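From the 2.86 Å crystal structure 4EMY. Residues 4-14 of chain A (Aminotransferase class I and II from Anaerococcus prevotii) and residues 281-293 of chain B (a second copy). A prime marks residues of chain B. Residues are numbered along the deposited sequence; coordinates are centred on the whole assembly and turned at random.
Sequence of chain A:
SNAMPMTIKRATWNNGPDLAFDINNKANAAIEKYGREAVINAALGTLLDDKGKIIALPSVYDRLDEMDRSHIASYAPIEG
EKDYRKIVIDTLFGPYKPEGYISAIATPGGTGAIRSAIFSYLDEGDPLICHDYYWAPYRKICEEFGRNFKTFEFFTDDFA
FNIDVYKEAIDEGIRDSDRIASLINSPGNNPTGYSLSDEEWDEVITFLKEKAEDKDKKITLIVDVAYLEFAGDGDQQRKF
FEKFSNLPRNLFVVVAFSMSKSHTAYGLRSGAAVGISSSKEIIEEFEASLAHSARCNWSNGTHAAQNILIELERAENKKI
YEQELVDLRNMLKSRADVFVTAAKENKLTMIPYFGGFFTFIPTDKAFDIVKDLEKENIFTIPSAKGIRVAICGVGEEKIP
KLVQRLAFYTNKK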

# COMPACT_ATOMS: atom_id res chain seq x y z
N MSE A 4 -5.13 28.55 10.86
CA MSE A 4 -4.26 28.04 9.76
C MSE A 4 -3.85 26.57 9.94
O MSE A 4 -3.22 26.21 10.94
CB MSE A 4 -3.02 28.93 9.58
CG MSE A 4 -3.19 30.09 8.59
SE MSE A 4 -3.42 29.52 6.72
CE MSE A 4 -5.37 29.68 6.58
N PRO A 5 -4.20 25.72 8.97
CA PRO A 5 -3.86 24.30 9.03
C PRO A 5 -2.46 24.00 8.48
O PRO A 5 -1.99 24.69 7.57
CB PRO A 5 -4.92 23.65 8.14
CG PRO A 5 -5.30 24.71 7.16
CD PRO A 5 -5.02 26.04 7.79
N MSE A 6 -1.80 22.99 9.04
CA MSE A 6 -0.50 22.54 8.54
C MSE A 6 -0.65 21.76 7.23
O MSE A 6 0.23 21.81 6.37
CB MSE A 6 0.22 21.67 9.58
CG MSE A 6 1.18 22.42 10.50
SE MSE A 6 2.59 23.44 9.61
CE MSE A 6 3.35 22.05 8.47
N THR A 7 -1.76 21.04 7.11
CA THR A 7 -2.06 20.25 5.92
C THR A 7 -2.60 21.13 4.80
O THR A 7 -3.16 22.20 5.07
CB THR A 7 -3.09 19.15 6.23
OG1 THR A 7 -4.21 19.73 6.92
CG2 THR A 7 -2.49 18.06 7.09
N ILE A 8 -2.43 20.69 3.56
CA ILE A 8 -2.93 21.42 2.39
C ILE A 8 -4.46 21.28 2.26
O ILE A 8 -5.05 20.38 2.87
CB ILE A 8 -2.22 20.98 1.09
CG1 ILE A 8 -2.48 19.51 0.78
CG2 ILE A 8 -0.72 21.23 1.19
CD1 ILE A 8 -2.16 19.10 -0.64
N LYS A 9 -5.08 22.17 1.49
CA LYS A 9 -6.54 22.17 1.28
C LYS A 9 -7.12 20.79 0.94
O LYS A 9 -8.17 20.41 1.46
CB LYS A 9 -6.93 23.19 0.19
CG LYS A 9 -6.83 24.65 0.60
CD LYS A 9 -8.02 25.07 1.46
CE LYS A 9 -7.92 26.53 1.89
NZ LYS A 9 -9.07 26.94 2.74
N ARG A 10 -6.44 20.06 0.05
CA ARG A 10 -6.85 18.72 -0.37
C ARG A 10 -6.68 17.69 0.74
O ARG A 10 -7.45 16.73 0.82
CB ARG A 10 -6.02 18.28 -1.58
CG ARG A 10 -6.43 18.92 -2.89
CD ARG A 10 -7.52 18.11 -3.58
NE ARG A 10 -7.77 18.62 -4.92
CZ ARG A 10 -7.07 18.29 -6.00
NH1 ARG A 10 -6.06 17.44 -5.92
NH2 ARG A 10 -7.39 18.82 -7.17
N ALA A 11 -5.67 17.89 1.58
CA ALA A 11 -5.33 16.94 2.63
C ALA A 11 -6.02 17.25 3.97
O ALA A 11 -5.88 16.49 4.93
CB ALA A 11 -3.82 16.87 2.80
N THR A 12 -6.76 18.36 4.04
CA THR A 12 -7.49 18.72 5.26
C THR A 12 -8.90 18.12 5.23
O THR A 12 -9.64 18.31 4.26
CB THR A 12 -7.54 20.25 5.47
OG1 THR A 12 -6.28 20.84 5.12
CG2 THR A 12 -7.86 20.57 6.92
N TRP A 13 -9.25 17.40 6.29
CA TRP A 13 -10.51 16.69 6.35
C TRP A 13 -11.28 17.01 7.59
O TRP A 13 -11.11 16.38 8.64
CB TRP A 13 -10.29 15.18 6.23
CG TRP A 13 -9.63 14.81 4.92
CD1 TRP A 13 -8.32 14.38 4.73
CD2 TRP A 13 -10.22 14.85 3.58
NE1 TRP A 13 -8.07 14.15 3.40
CE2 TRP A 13 -9.17 14.41 2.65
CE3 TRP A 13 -11.47 15.19 3.07
CZ2 TRP A 13 -9.38 14.33 1.29
CZ3 TRP A 13 -11.67 15.09 1.69
CH2 TRP A 13 -10.65 14.67 0.82
N ASN A 14 -12.14 18.02 7.48
CA ASN A 14 -13.06 18.39 8.56
C ASN A 14 -14.17 17.34 8.66
O ASN A 14 -15.35 17.66 8.81
CB ASN A 14 -13.66 19.79 8.31
CG ASN A 14 -12.62 20.81 7.85
OD1 ASN A 14 -11.81 21.30 8.63
ND2 ASN A 14 -12.66 21.15 6.56
N GLU B 281 -4.13 20.29 18.03
CA GLU B 281 -5.01 20.34 16.87
C GLU B 281 -4.26 20.01 15.57
O GLU B 281 -4.83 19.41 14.66
CB GLU B 281 -5.75 21.68 16.77
CG GLU B 281 -4.86 22.92 16.88
CD GLU B 281 -5.52 24.06 17.64
OE1 GLU B 281 -6.71 24.36 17.36
OE2 GLU B 281 -4.85 24.66 18.51
N ILE B 282 -2.97 20.36 15.52
CA ILE B 282 -2.11 20.05 14.37
C ILE B 282 -1.94 18.53 14.22
O ILE B 282 -1.95 18.01 13.10
CB ILE B 282 -0.71 20.73 14.49
CG1 ILE B 282 -0.82 22.26 14.43
CG2 ILE B 282 0.25 20.23 13.41
CD1 ILE B 282 -1.28 22.83 13.10
N ILE B 283 -1.81 17.84 15.35
CA ILE B 283 -1.63 16.38 15.34
C ILE B 283 -2.92 15.62 15.03
O ILE B 283 -2.88 14.60 14.34
CB ILE B 283 -0.97 15.85 16.65
CG1 ILE B 283 -0.46 14.42 16.47
CG2 ILE B 283 -1.94 15.89 17.82
CD1 ILE B 283 0.98 14.35 15.97
N GLU B 284 -4.05 16.12 15.52
CA GLU B 284 -5.35 15.53 15.22
C GLU B 284 -5.67 15.70 13.74
O GLU B 284 -6.36 14.88 13.14
CB GLU B 284 -6.44 16.14 16.09
CG GLU B 284 -6.42 15.65 17.54
CD GLU B 284 -7.23 16.52 18.49
OE1 GLU B 284 -7.59 17.67 18.11
OE2 GLU B 284 -7.50 16.06 19.62
N GLU B 285 -5.15 16.78 13.17
CA GLU B 285 -5.28 17.08 11.75
C GLU B 285 -4.35 16.17 10.93
O GLU B 285 -4.75 15.66 9.88
CB GLU B 285 -4.98 18.56 11.52
CG GLU B 285 -4.70 19.02 10.11
CD GLU B 285 -3.97 20.36 10.11
OE1 GLU B 285 -2.73 20.37 9.92
OE2 GLU B 285 -4.63 21.39 10.34
N PHE B 286 -3.13 15.96 11.43
CA PHE B 286 -2.23 14.93 10.90
C PHE B 286 -2.94 13.58 10.83
O PHE B 286 -2.98 12.96 9.78
CB PHE B 286 -0.97 14.83 11.77
CG PHE B 286 -0.10 13.62 11.49
CD1 PHE B 286 0.77 13.59 10.40
CD2 PHE B 286 -0.10 12.53 12.36
CE1 PHE B 286 1.58 12.49 10.17
CE2 PHE B 286 0.71 11.43 12.13
CZ PHE B 286 1.55 11.41 11.03
N GLU B 287 -3.53 13.15 11.95
CA GLU B 287 -4.24 11.88 12.03
C GLU B 287 -5.37 11.80 11.02
O GLU B 287 -5.49 10.81 10.30
CB GLU B 287 -4.78 11.65 13.44
CG GLU B 287 -3.72 11.47 14.50
CD GLU B 287 -4.31 11.32 15.89
OE1 GLU B 287 -5.36 11.94 16.17
OE2 GLU B 287 -3.71 10.59 16.71
N ALA B 288 -6.20 12.84 10.96
CA ALA B 288 -7.35 12.88 10.05
C ALA B 288 -6.94 12.84 8.58
O ALA B 288 -7.64 12.24 7.75
CB ALA B 288 -8.21 14.10 10.33
N SER B 289 -5.82 13.47 8.25
CA SER B 289 -5.37 13.56 6.88
C SER B 289 -4.82 12.25 6.35
O SER B 289 -5.12 11.85 5.21
CB SER B 289 -4.31 14.64 6.73
OG SER B 289 -3.99 14.83 5.37
N LEU B 290 -4.00 11.59 7.16
CA LEU B 290 -3.39 10.32 6.77
C LEU B 290 -4.35 9.14 6.89
O LEU B 290 -4.21 8.17 6.14
CB LEU B 290 -2.10 10.06 7.54
CG LEU B 290 -0.86 10.59 6.84
CD1 LEU B 290 -0.62 12.06 7.16
CD2 LEU B 290 0.36 9.77 7.19
N ALA B 291 -5.32 9.21 7.79
CA ALA B 291 -6.36 8.20 7.87
C ALA B 291 -7.11 8.14 6.55
O ALA B 291 -7.43 7.06 6.06
CB ALA B 291 -7.32 8.47 9.01
N HIS B 292 -7.38 9.31 5.97
CA HIS B 292 -8.07 9.40 4.69
C HIS B 292 -7.23 8.84 3.59
O HIS B 292 -7.71 8.06 2.77
CB HIS B 292 -8.46 10.85 4.40
CG HIS B 292 -9.42 11.00 3.24
ND1 HIS B 292 -9.00 11.02 1.96
CD2 HIS B 292 -10.80 11.15 3.21
CE1 HIS B 292 -10.07 11.16 1.15
NE2 HIS B 292 -11.16 11.25 1.92
N SER B 293 -5.96 9.21 3.57
CA SER B 293 -5.02 8.73 2.55
C SER B 293 -4.81 7.23 2.61
O SER B 293 -4.78 6.57 1.57
CB SER B 293 -3.68 9.45 2.67
OG SER B 293 -3.85 10.83 2.40

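An irregular N-terminal segment laid along one side of a helix from the second subunit illustrates a common principle of dimer contacts: a chain without regular structure leaves backbone groups unpaired, and helix side chains can satisfy them. Contacts come from Ile282′, Glu285′, Ala288′, Ser289′ and His292′, whose three- and four-residue spacing gathers them on one side of the helix. Glu285′, with chi1 and chi2 both t, extends its carboxylate to the segment, where OE1 accepts a hydrogen bond from Thr7 N (3.0 Å) and a weak one from Met6 N (2.9 Å); an anionic acceptor suits two successive amides. One turn on, the polarity reverses. Ser289′ OG donates to Ala11 O at 2.6 Å, and the side chains are small where the backbones approach, with the CA atoms of Ala11 and Ser289′ 5.4 Å apart. Within the segment, Thr12 OG1 donates to Ile8 O (2.6 Å) and accepts from Thr7 OG1 (3.0 Å), tying the turn together. Apolar and aromatic contacts complete the interface. Selenomethionine Met6 places CG 3.6 Å from Ile282′ CD1, apolar side chains suited to burial, while Trp13, which has the largest covered area, stacks its six-membered ring face-to-face on the His292′ imidazole, centroids 3.7 Å apart and planes at 14°, so two flat rings cover each other's faces. The contact buries 508 Å², both sides summed.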